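Local structure of hydrazine synthase subunit alpha (Candidatus Kuenenia stuttgartiensis, 5C2V) at residues K90-A94 and C125-Y130; G139-W145 and E156-K162. The protein forms part of the hydrazine synthase complex, where it catalyses the condensation of hydroxylamine with ammonia to yield hydrazine. One frame throughout, in Å; residues are numbered along the deposited sequence.

Contact 1: K90-A94 and C125-Y130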
ATOM      1  N   LYS D  90     -35.675  22.459 -21.762  1.00 68.25           N
ATOM      2  CA  LYS D  90     -36.203  21.312 -21.029  1.00 83.23           C
ATOM      3  C   LYS D  90     -35.073  20.533 -20.361  1.00 83.52           C
ATOM      4  O   LYS D  90     -33.903  20.707 -20.703  1.00 77.00           O
ATOM      5  CB  LYS D  90     -37.003  20.390 -21.957  1.00 63.27           C
ATOM      6  CG  LYS D  90     -36.193  19.251 -22.558  1.00 75.54           C
ATOM      7  CD  LYS D  90     -37.061  18.315 -23.383  1.00 62.83           C
ATOM      8  CE  LYS D  90     -36.259  17.118 -23.875  1.00 58.70           C
ATOM      9  NZ  LYS D  90     -37.074  16.203 -24.720  1.00 75.76           N
ATOM     10  N   PHE D  91     -35.424  19.681 -19.403  1.00 83.04           N
ATOM     11  CA  PHE D  91     -34.428  18.868 -18.720  1.00 78.02           C
ATOM     12  C   PHE D  91     -34.981  17.515 -18.283  1.00 70.02           C
ATOM     13  O   PHE D  91     -36.197  17.316 -18.205  1.00 78.45           O
ATOM     14  CB  PHE D  91     -33.865  19.619 -17.507  1.00 65.59           C
ATOM     15  CG  PHE D  91     -34.850  19.797 -16.389  1.00 78.61           C
ATOM     16  CD1 PHE D  91     -34.881  18.906 -15.325  1.00 83.66           C
ATOM     17  CD2 PHE D  91     -35.739  20.856 -16.394  1.00 86.15           C
ATOM     18  CE1 PHE D  91     -35.785  19.069 -14.295  1.00 82.08           C
ATOM     19  CE2 PHE D  91     -36.643  21.023 -15.366  1.00 88.43           C
ATOM     20  CZ  PHE D  91     -36.667  20.129 -14.315  1.00 90.30           C
ATOM     21  N   ALA D  92     -34.069  16.590 -18.000  1.00 70.20           N
ATOM     22  CA  ALA D  92     -34.421  15.267 -17.505  1.00 71.97           C
ATOM     23  C   ALA D  92     -33.891  15.089 -16.089  1.00 79.27           C
ATOM     24  O   ALA D  92     -32.921  15.737 -15.697  1.00 65.02           O
ATOM     25  CB  ALA D  92     -33.872  14.186 -18.422  1.00 61.48           C
ATOM     26  N   PHE D  93     -34.529  14.209 -15.324  1.00 81.83           N
ATOM     27  CA  PHE D  93     -34.152  14.010 -13.933  1.00 64.31           C
ATOM     28  C   PHE D  93     -34.617  12.667 -13.388  1.00 65.39           C
ATOM     29  O   PHE D  93     -35.272  11.890 -14.083  1.00 65.97           O
ATOM     30  CB  PHE D  93     -34.717  15.142 -13.069  1.00 71.76           C
ATOM     31  CG  PHE D  93     -36.222  15.201 -13.048  1.00 81.37           C
ATOM     32  CD1 PHE D  93     -36.921  15.812 -14.077  1.00 85.35           C
ATOM     33  CD2 PHE D  93     -36.937  14.655 -11.994  1.00 82.85           C
ATOM     34  CE1 PHE D  93     -38.303  15.870 -14.059  1.00 83.49           C
ATOM     35  CE2 PHE D  93     -38.319  14.711 -11.970  1.00 83.30           C
ATOM     36  CZ  PHE D  93     -39.002  15.321 -13.004  1.00 78.08           C
ATOM     37  N   ALA D  94     -34.269  12.405 -12.133  1.00 75.55           N
ATOM     38  CA  ALA D  94     -34.750  11.230 -11.424  1.00 61.12           C
ATOM     39  C   ALA D  94     -35.747  11.674 -10.367  1.00 65.78           C
ATOM     40  O   ALA D  94     -35.520  12.666  -9.674  1.00 59.39           O
ATOM     41  CB  ALA D  94     -33.599  10.469 -10.794  1.00 69.37           C
ATOM     42  N   CYS D 125     -33.688   4.216 -10.578  1.00 63.57           N
ATOM     43  CA  CYS D 125     -33.047   4.900 -11.701  1.00 57.13           C
ATOM     44  C   CYS D 125     -32.592   6.307 -11.314  1.00 56.38           C
ATOM     45  O   CYS D 125     -33.291   7.008 -10.582  1.00 62.45           O
ATOM     46  CB  CYS D 125     -33.998   4.982 -12.897  1.00 59.03           C
ATOM     47  SG  CYS D 125     -34.725   3.411 -13.404  1.00 64.44           S
ATOM     48  N   ARG D 126     -31.428   6.719 -11.811  1.00 56.37           N
ATOM     49  CA  ARG D 126     -30.937   8.073 -11.573  1.00 52.15           C
ATOM     50  C   ARG D 126     -29.852   8.514 -12.558  1.00 59.86           C
ATOM     51  O   ARG D 126     -29.397   7.736 -13.404  1.00 52.61           O
ATOM     52  CB  ARG D 126     -30.405   8.198 -10.142  1.00 71.07           C
ATOM     53  CG  ARG D 126     -29.258   7.258  -9.810  1.00 63.85           C
ATOM     54  CD  ARG D 126     -28.777   7.471  -8.383  1.00 56.66           C
ATOM     55  NE  ARG D 126     -28.325   8.841  -8.157  1.00 50.84           N
ATOM     56  CZ  ARG D 126     -27.055   9.228  -8.213  1.00 66.32           C
ATOM     57  NH1 ARG D 126     -26.103   8.346  -8.483  1.00 67.20           N
ATOM     58  NH2 ARG D 126     -26.736  10.496  -7.995  1.00 56.14           N
ATOM     59  N   SER D 127     -29.440   9.772 -12.407  1.00 62.80           N
ATOM     60  CA  SER D 127     -28.444  10.424 -13.262  1.00 74.59           C
ATOM     61  C   SER D 127     -28.655  10.229 -14.767  1.00 71.48           C
ATOM     62  O   SER D 127     -27.796   9.665 -15.443  1.00 81.40           O
ATOM     63  CB  SER D 127     -27.042   9.942 -12.882  1.00 80.75           C
ATOM     64  OG  SER D 127     -26.714  10.328 -11.558  1.00 78.08           O
ATOM     65  N   PRO D 128     -29.799  10.694 -15.298  1.00 79.23           N
ATOM     66  CA  PRO D 128     -30.016  10.619 -16.746  1.00 73.42           C
ATOM     67  C   PRO D 128     -29.263  11.710 -17.506  1.00 65.49           C
ATOM     68  O   PRO D 128     -29.116  12.819 -16.993  1.00 62.47           O
ATOM     69  CB  PRO D 128     -31.526  10.804 -16.876  1.00 80.94           C
ATOM     70  CG  PRO D 128     -31.871  11.703 -15.741  1.00 75.70           C
ATOM     71  CD  PRO D 128     -30.929  11.351 -14.613  1.00 80.76           C
ATOM     72  N   ILE D 129     -28.796  11.397 -18.711  1.00 69.62           N
ATOM     73  CA  ILE D 129     -28.191  12.396 -19.588  1.00 74.71           C
ATOM     74  C   ILE D 129     -28.678  12.206 -21.018  1.00 63.51           C
ATOM     75  O   ILE D 129     -29.093  11.110 -21.403  1.00 47.66           O
ATOM     76  CB  ILE D 129     -26.646  12.335 -19.577  1.00 56.87           C
ATOM     77  CG1 ILE D 129     -26.159  10.955 -20.023  1.00 52.86           C
ATOM     78  CG2 ILE D 129     -26.093  12.698 -18.205  1.00 70.96           C
ATOM     79  CD1 ILE D 129     -24.660  10.860 -20.186  1.00 57.87           C
ATOM     80  N   TYR D 130     -28.625  13.277 -21.803  1.00 62.02           N
ATOM     81  CA  TYR D 130     -29.008  13.205 -23.205  1.00 67.75           C
ATOM     82  C   TYR D 130     -27.796  12.929 -24.082  1.00 63.98           C
ATOM     83  O   TYR D 130     -26.760  13.582 -23.959  1.00 63.88           O
ATOM     84  CB  TYR D 130     -29.693  14.498 -23.654  1.00 61.41           C
ATOM     85  CG  TYR D 130     -31.047  14.729 -23.024  1.00 63.44           C
ATOM     86  CD1 TYR D 130     -32.124  13.905 -23.325  1.00 63.18           C
ATOM     87  CD2 TYR D 130     -31.252  15.776 -22.136  1.00 70.95           C
ATOM     88  CE1 TYR D 130     -33.365  14.113 -22.755  1.00 61.58           C
ATOM     89  CE2 TYR D 130     -32.490  15.994 -21.561  1.00 72.16           C
ATOM     90  CZ  TYR D 130     -33.543  15.159 -21.874  1.00 60.60           C
ATOM     91  OH  TYR D 130     -34.777  15.370 -21.306  1.00 61.73           O
TER
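Two neighbouring blades of the six-bladed beta-propeller pack face to face here: strand 90-94 belongs to the blade that begins with strand 76-84, and strand 125-130 opens the next. The strands run nearly antiparallel, at 164°, yet no hydrogen bond joins the two segments, which face each other across the blade interface and do not pair edge to edge. Between them the contact is buried van der Waals packing. Small residues let the segment axes approach to 5.8 Å. Ala-92 and Ala-94 point toward the other blade, where a larger side chain would force the sheets apart, while Phe-91 and Phe-93 point away from segment 125-130, Phe-93 making an edge-to-face pair with Phe-76. Opposite, Pro-128 presents a compact apolar ring: its CG lies 4.2 Å from Ala-92 CB and 3.7 Å from Phe-93 N. Ala-94 CB fits against the backbone, 3.5 Å from Cys-125 O and 3.7 Å from Arg-126 CA. Polar ties nearby also join the blades: the Arg-126 side chain and Ser-127 N both reach Asp-81 on strand 76-84. Tyr-130, the residue with most area covered, spans the gap toward Lys-90; Glu-107 takes a salt bridge from Lys-90 NZ and a weak hydrogen bond from Tyr-130 OH. That OH lies 3.2 Å from Ala-92 CB and 3.4 Å from Lys-90 CE.

Contact 2: G139-W145 and E156-K162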
ATOM      1  N   GLY D 139     -35.410  18.428 -36.143  1.00 65.78           N
ATOM      2  CA  GLY D 139     -36.276  18.024 -37.232  1.00 53.93           C
ATOM      3  C   GLY D 139     -36.774  16.600 -37.100  1.00 65.94           C
ATOM      4  O   GLY D 139     -36.873  16.052 -36.002  1.00 79.40           O
ATOM      5  N   GLU D 140     -37.090  16.006 -38.243  1.00 61.73           N
ATOM      6  CA  GLU D 140     -37.479  14.608 -38.317  1.00 67.95           C
ATOM      7  C   GLU D 140     -36.448  13.905 -39.181  1.00 73.26           C
ATOM      8  O   GLU D 140     -35.683  14.559 -39.891  1.00 54.62           O
ATOM      9  CB  GLU D 140     -38.882  14.442 -38.903  1.00 84.90           C
ATOM     10  CG  GLU D 140     -39.033  14.988 -40.315  1.00 88.08           C
ATOM     11  CD  GLU D 140     -40.370  14.634 -40.939  1.00 97.24           C
ATOM     12  OE1 GLU D 140     -41.126  13.853 -40.326  1.00 90.96           O
ATOM     13  OE2 GLU D 140     -40.664  15.137 -42.045  1.00 94.06           O
ATOM     14  N   GLY D 141     -36.413  12.580 -39.123  1.00 67.37           N
ATOM     15  CA  GLY D 141     -35.396  11.846 -39.844  1.00 52.10           C
ATOM     16  C   GLY D 141     -35.884  10.512 -40.361  1.00 55.65           C
ATOM     17  O   GLY D 141     -36.847   9.935 -39.852  1.00 58.94           O
ATOM     18  N   ARG D 142     -35.189  10.026 -41.382  1.00 58.84           N
ATOM     19  CA  ARG D 142     -35.655   8.915 -42.195  1.00 63.86           C
ATOM     20  C   ARG D 142     -35.417   7.552 -41.559  1.00 51.23           C
ATOM     21  O   ARG D 142     -34.467   7.360 -40.800  1.00 60.74           O
ATOM     22  CB  ARG D 142     -34.975   8.972 -43.565  1.00 68.58           C
ATOM     23  CG  ARG D 142     -35.111  10.327 -44.246  1.00 74.21           C
ATOM     24  CD  ARG D 142     -34.014  10.555 -45.273  1.00 69.31           C
ATOM     25  NE  ARG D 142     -34.009   9.534 -46.316  1.00 76.19           N
ATOM     26  CZ  ARG D 142     -33.048   9.402 -47.224  1.00 75.67           C
ATOM     27  NH1 ARG D 142     -32.008  10.223 -47.215  1.00 69.65           N
ATOM     28  NH2 ARG D 142     -33.125   8.445 -48.139  1.00 79.41           N
ATOM     29  N   ILE D 143     -36.300   6.610 -41.875  1.00 46.59           N
ATOM     30  CA  ILE D 143     -36.127   5.221 -41.475  1.00 54.21           C
ATOM     31  C   ILE D 143     -36.041   4.351 -42.722  1.00 74.50           C
ATOM     32  O   ILE D 143     -37.004   4.234 -43.480  1.00 86.31           O
ATOM     33  CB  ILE D 143     -37.277   4.730 -40.578  1.00 59.09           C
ATOM     34  CG1 ILE D 143     -37.300   5.516 -39.265  1.00 66.04           C
ATOM     35  CG2 ILE D 143     -37.146   3.239 -40.311  1.00 54.32           C
ATOM     36  CD1 ILE D 143     -38.362   5.053 -38.292  1.00 65.50           C
ATOM     37  N   ILE D 144     -34.875   3.751 -42.933  1.00 76.83           N
ATOM     38  CA  ILE D 144     -34.621   2.965 -44.133  1.00 57.62           C
ATOM     39  C   ILE D 144     -34.184   1.552 -43.779  1.00 65.63           C
ATOM     40  O   ILE D 144     -33.372   1.363 -42.874  1.00 69.71           O
ATOM     41  CB  ILE D 144     -33.529   3.621 -45.009  1.00 51.66           C
ATOM     42  CG1 ILE D 144     -33.896   5.070 -45.333  1.00 56.39           C
ATOM     43  CG2 ILE D 144     -33.298   2.823 -46.284  1.00 62.62           C
ATOM     44  CD1 ILE D 144     -32.838   5.797 -46.130  1.00 61.11           C
ATOM     45  N   TRP D 145     -34.720   0.556 -44.481  1.00 73.31           N
ATOM     46  CA  TRP D 145     -34.190  -0.797 -44.319  1.00 57.90           C
ATOM     47  C   TRP D 145     -34.335  -1.641 -45.580  1.00 74.69           C
ATOM     48  O   TRP D 145     -34.841  -1.176 -46.602  1.00 82.66           O
ATOM     49  CB  TRP D 145     -34.843  -1.508 -43.125  1.00 69.74           C
ATOM     50  CG  TRP D 145     -36.286  -1.899 -43.280  1.00 68.40           C
ATOM     51  CD1 TRP D 145     -36.790  -2.890 -44.073  1.00 82.22           C
ATOM     52  CD2 TRP D 145     -37.403  -1.344 -42.575  1.00 68.41           C
ATOM     53  NE1 TRP D 145     -38.154  -2.966 -43.927  1.00 82.78           N
ATOM     54  CE2 TRP D 145     -38.555  -2.030 -43.012  1.00 80.66           C
ATOM     55  CE3 TRP D 145     -37.543  -0.325 -41.628  1.00 62.29           C
ATOM     56  CZ2 TRP D 145     -39.827  -1.731 -42.530  1.00 71.35           C
ATOM     57  CZ3 TRP D 145     -38.808  -0.028 -41.154  1.00 61.80           C
ATOM     58  CH2 TRP D 145     -39.933  -0.729 -41.606  1.00 65.90           C
ATOM     59  N   GLU D 156     -37.205   3.509 -47.919  1.00 61.39           N
ATOM     60  CA  GLU D 156     -37.615   4.412 -46.848  1.00 61.30           C
ATOM     61  C   GLU D 156     -39.004   4.041 -46.349  1.00 79.26           C
ATOM     62  O   GLU D 156     -39.964   4.037 -47.112  1.00 95.19           O
ATOM     63  CB  GLU D 156     -37.620   5.862 -47.330  1.00 54.13           C
ATOM     64  CG  GLU D 156     -36.302   6.361 -47.881  1.00 58.97           C
ATOM     65  CD  GLU D 156     -36.490   7.484 -48.881  1.00 72.55           C
ATOM     66  OE1 GLU D 156     -37.221   7.279 -49.874  1.00 82.16           O
ATOM     67  OE2 GLU D 156     -35.921   8.576 -48.669  1.00 61.84           O
ATOM     68  N   HIS D 157     -39.097   3.675 -45.080  1.00 80.40           N
ATOM     69  CA  HIS D 157     -40.373   3.298 -44.483  1.00 72.23           C
ATOM     70  C   HIS D 157     -41.042   4.371 -43.610  1.00 74.25           C
ATOM     71  O   HIS D 157     -41.962   4.071 -42.847  1.00 85.20           O
ATOM     72  CB  HIS D 157     -40.210   1.974 -43.756  1.00 59.34           C
ATOM     73  CG  HIS D 157     -40.177   0.812 -44.698  1.00 81.25           C
ATOM     74  ND1 HIS D 157     -39.117   0.574 -45.546  1.00 85.33           N
ATOM     75  CD2 HIS D 157     -41.106  -0.132 -44.990  1.00 84.88           C
ATOM     76  CE1 HIS D 157     -39.373  -0.489 -46.287  1.00 92.57           C
ATOM     77  NE2 HIS D 157     -40.577  -0.936 -45.965  1.00 93.17           N
ATOM     78  N   GLY D 158     -40.566   5.609 -43.713  1.00 72.65           N
ATOM     79  CA  GLY D 158     -41.138   6.720 -42.965  1.00 65.43           C
ATOM     80  C   GLY D 158     -40.243   7.325 -41.902  1.00 56.53           C
ATOM     81  O   GLY D 158     -39.073   6.969 -41.797  1.00 80.06           O
ATOM     82  N   MET D 159     -40.782   8.266 -41.132  1.00 59.68           N
ATOM     83  CA  MET D 159     -39.932   9.150 -40.339  1.00 76.35           C
ATOM     84  C   MET D 159     -40.029   8.948 -38.831  1.00 73.37           C
ATOM     85  O   MET D 159     -40.847   8.170 -38.337  1.00 65.94           O
ATOM     86  CB  MET D 159     -40.276  10.607 -40.657  1.00 75.07           C
ATOM     87  CG  MET D 159     -40.482  10.897 -42.133  1.00 87.38           C
ATOM     88  SD  MET D 159     -38.972  10.729 -43.097  1.00101.49           S
ATOM     89  CE  MET D 159     -38.042  12.137 -42.498  1.00 72.76           C
ATOM     90  N   VAL D 160     -39.178   9.671 -38.109  1.00 71.67           N
ATOM     91  CA  VAL D 160     -39.222   9.714 -36.652  1.00 71.92           C
ATOM     92  C   VAL D 160     -38.654  11.049 -36.173  1.00 60.32           C
ATOM     93  O   VAL D 160     -37.695  11.558 -36.751  1.00 74.21           O
ATOM     94  CB  VAL D 160     -38.438   8.530 -36.029  1.00 71.92           C
ATOM     95  CG1 VAL D 160     -37.040   8.431 -36.626  1.00 66.99           C
ATOM     96  CG2 VAL D 160     -38.380   8.644 -34.512  1.00 68.98           C
ATOM     97  N   GLU D 161     -39.243  11.620 -35.126  1.00 67.31           N
ATOM     98  CA  GLU D 161     -38.716  12.847 -34.541  1.00 72.11           C
ATOM     99  C   GLU D 161     -37.299  12.621 -34.036  1.00 78.17           C
ATOM    100  O   GLU D 161     -37.037  11.651 -33.326  1.00 68.82           O
ATOM    101  CB  GLU D 161     -39.612  13.335 -33.400  1.00 72.49           C
ATOM    102  CG  GLU D 161     -40.563  14.457 -33.783  1.00 88.56           C
ATOM    103  CD  GLU D 161     -39.851  15.779 -33.997  1.00 99.38           C
ATOM    104  OE1 GLU D 161     -38.904  16.076 -33.238  1.00 91.97           O
ATOM    105  OE2 GLU D 161     -40.237  16.522 -34.923  1.00 86.53           O
ATOM    106  N   LYS D 162     -36.383  13.514 -34.394  1.00 75.37           N
ATOM    107  CA  LYS D 162     -35.022  13.382 -33.905  1.00 73.00           C
ATOM    108  C   LYS D 162     -34.896  14.171 -32.615  1.00 74.56           C
ATOM    109  O   LYS D 162     -34.893  15.402 -32.613  1.00 85.98           O
ATOM    110  CB  LYS D 162     -34.006  13.873 -34.939  1.00 72.87           C
ATOM    111  CG  LYS D 162     -34.123  13.211 -36.301  1.00 77.17           C
ATOM    112  CD  LYS D 162     -33.111  13.797 -37.272  1.00 86.59           C
ATOM    113  CE  LYS D 162     -33.367  15.278 -37.500  1.00 62.66           C
ATOM    114  NZ  LYS D 162     -32.176  15.976 -38.056  1.00 69.58           N
TER
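Arg-142 and Glu-156 form a salt bridge across the two strands, with NH2 of Arg-142 2.8 Å from OE2 of Glu-156, though as a hydrogen bond it is bent and weak. Beneath it runs the antiparallel ladder of a beta hairpin. Gly-141 and Val-160 are a hydrogen-bonded pair, with Gly-141 N to Val-160 O and Val-160 N to Gly-141 O both 2.9 Å. Farther along, a beta bulge sets His-157 and Gly-158 together against Ile-143: His-157 N donates to Ile-143 O at 2.7 Å, and Ile-143 N bonds weakly to Gly-158 O at 2.8 Å. Gly-158 suits the bulge because its positive phi of 113° would press a CB against the preceding carbonyl. Gly-141 is small for another reason: a CB there would collide with CD of Lys-162. From the bulge itself, His-157 lies over the six-membered ring of Trp-145 in an offset stack, centroids 3.8 Å apart and planes at 17°. Branched Ile-143 and Val-160 meet at 3.9 Å between their CG1 atoms and rest on helix 196-201. Phe-31 of the gamma subunit packs on Arg-142 and Glu-156, and Lys-162 NZ, hydrogen-bonded to Glu-137 O, also makes a salt bridge to Glu-22 of that subunit. Charged Arg-142, Glu-156 and Lys-162 thus serve both the hairpin and its contact with the gamma subunit.

Overall arrangement
From the N terminus, strand 90-97 comes first; the chain then completes its blade through strands 103-109 and 116-117 before strand 124-131 returns to close contact 1, a link between consecutive propeller blades. Eight residues separate its last residue from the start of contact 2, which closes a much shorter loop between strands 139-146 and 154-171. The two contacts therefore follow in series, neither enclosing nor crossing the other. The centres of contact 1 and contact 2 are about 25 Å apart. Strand 154-171 pairs with 139-146 in the hairpin and with 124-131, the second side of contact 1, so one sheet reaches from the blade interface to the gamma-subunit interface; strand 90-97 lies in the neighbouring blade's sheet.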